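Local coordinates for protein ribose-phosphate pyrophosphokinase (Thermus thermophilus, PDB 7PN0) that probably catalyses the transfer of pyrophosphate from ATP to ribose 5-phosphate, yielding phosphoribosyl pyrophosphate (PRPP), and binds ADP, at residues Gly249-Val252 / Gly253-Asp257. Sequence-based numbering, arbitrary orientation.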
# COMPACT_ATOMS: atom_id res chain seq x y z
N GLY A 249 23.02 -20.85 -18.99
CA GLY A 249 23.01 -21.85 -20.06
C GLY A 249 21.59 -22.31 -20.24
O GLY A 249 21.20 -23.35 -19.66
N VAL A 250 20.82 -21.51 -20.97
CA VAL A 250 19.37 -21.75 -21.10
C VAL A 250 19.16 -22.85 -22.17
O VAL A 250 18.42 -23.82 -21.89
CB VAL A 250 18.64 -20.43 -21.39
CG1 VAL A 250 17.15 -20.67 -21.40
CG2 VAL A 250 19.04 -19.32 -20.43
N TYR A 251 19.87 -22.78 -23.29
CA TYR A 251 20.03 -23.93 -24.25
C TYR A 251 18.66 -24.44 -24.70
O TYR A 251 18.26 -25.60 -24.45
CB TYR A 251 20.86 -25.03 -23.60
CG TYR A 251 22.26 -24.66 -23.20
CD1 TYR A 251 23.08 -23.93 -24.04
CD2 TYR A 251 22.80 -25.10 -22.01
CE1 TYR A 251 24.41 -23.69 -23.73
CE2 TYR A 251 24.11 -24.82 -21.66
CZ TYR A 251 24.92 -24.11 -22.52
OH TYR A 251 26.21 -23.85 -22.17
N VAL A 252 17.89 -23.56 -25.34
CA VAL A 252 16.54 -23.88 -25.85
C VAL A 252 16.57 -23.96 -27.38
O VAL A 252 17.52 -23.45 -28.02
CB VAL A 252 15.50 -22.88 -25.31
CG1 VAL A 252 15.26 -23.10 -23.84
CG2 VAL A 252 15.89 -21.43 -25.60
N GLY A 253 15.56 -24.62 -27.95
CA GLY A 253 15.35 -24.78 -29.41
C GLY A 253 16.59 -25.39 -30.06
O GLY A 253 17.07 -26.44 -29.64
N PRO A 254 17.21 -24.71 -31.05
CA PRO A 254 18.32 -25.29 -31.81
C PRO A 254 19.70 -25.16 -31.15
O PRO A 254 20.69 -25.46 -31.80
CB PRO A 254 18.28 -24.45 -33.10
CG PRO A 254 17.83 -23.08 -32.62
CD PRO A 254 16.86 -23.35 -31.49
N ALA A 255 19.78 -24.65 -29.90
CA ALA A 255 21.09 -24.31 -29.29
C ALA A 255 22.08 -25.49 -29.38
O ALA A 255 23.24 -25.27 -29.75
CB ALA A 255 20.89 -23.87 -27.87
N LEU A 256 21.68 -26.68 -28.95
CA LEU A 256 22.62 -27.83 -28.80
C LEU A 256 23.14 -28.25 -30.19
O LEU A 256 24.37 -28.39 -30.35
CB LEU A 256 21.91 -28.98 -28.08
CG LEU A 256 22.17 -29.08 -26.58
CD1 LEU A 256 23.56 -29.64 -26.34
CD2 LEU A 256 22.05 -27.73 -25.89
N ASP A 257 22.23 -28.37 -31.16
CA ASP A 257 22.55 -28.69 -32.58
C ASP A 257 23.50 -27.63 -33.15
O ASP A 257 24.43 -27.99 -33.87
CB ASP A 257 21.29 -28.77 -33.46
CG ASP A 257 20.33 -29.91 -33.17
OD1 ASP A 257 20.70 -30.88 -32.47
OD2 ASP A 257 19.21 -29.84 -33.64
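Val252 and Ala255 close a type II' beta turn that leads into helix 255-261, whose first residue is Ala255, through a hydrogen bond of 3.2 Å from Ala255 N to Val252 O. The N-H points well at its acceptor (157°), but it arrives from above the carbonyl plane, 41° out of it. Gly253 takes the first corner with positive phi, which favours glycine. Pro254 fills the second corner and also stands at the N-cap position, its CD lying 3.5 Å from Val252 O. The methyl of Ala255 points back toward the preceding loop, 3.4 Å from Val252 O and 3.7 Å from Tyr251 CA, and sits near the plane of the tyrosine ring, at its edge. One residue on, Leu256 sends CD2 to 3.7 Å from Tyr251 CB, so that a branch tip meets the root of the aromatic side chain rather than its far end. With CG anti to its own carbonyl carbon (chi1 -62°), Tyr251 carries its ring back toward Gly249, whose CA lies 3.6 Å above one face, toward the rim. Leu281 touches both Tyr251 and Leu256, joining this corner to strand 281-284, outermost in the mixed sheet within this chain, while Val252, its side chain about 8 Å from a bound ADP at the nearest atoms, packs on Ala35 of a second subunit. This strand-to-helix connection in the C-terminal half thus combines one backbone hydrogen bond with apolar contacts, which implies that the helix start is held against the preceding loop without any charged pair between them.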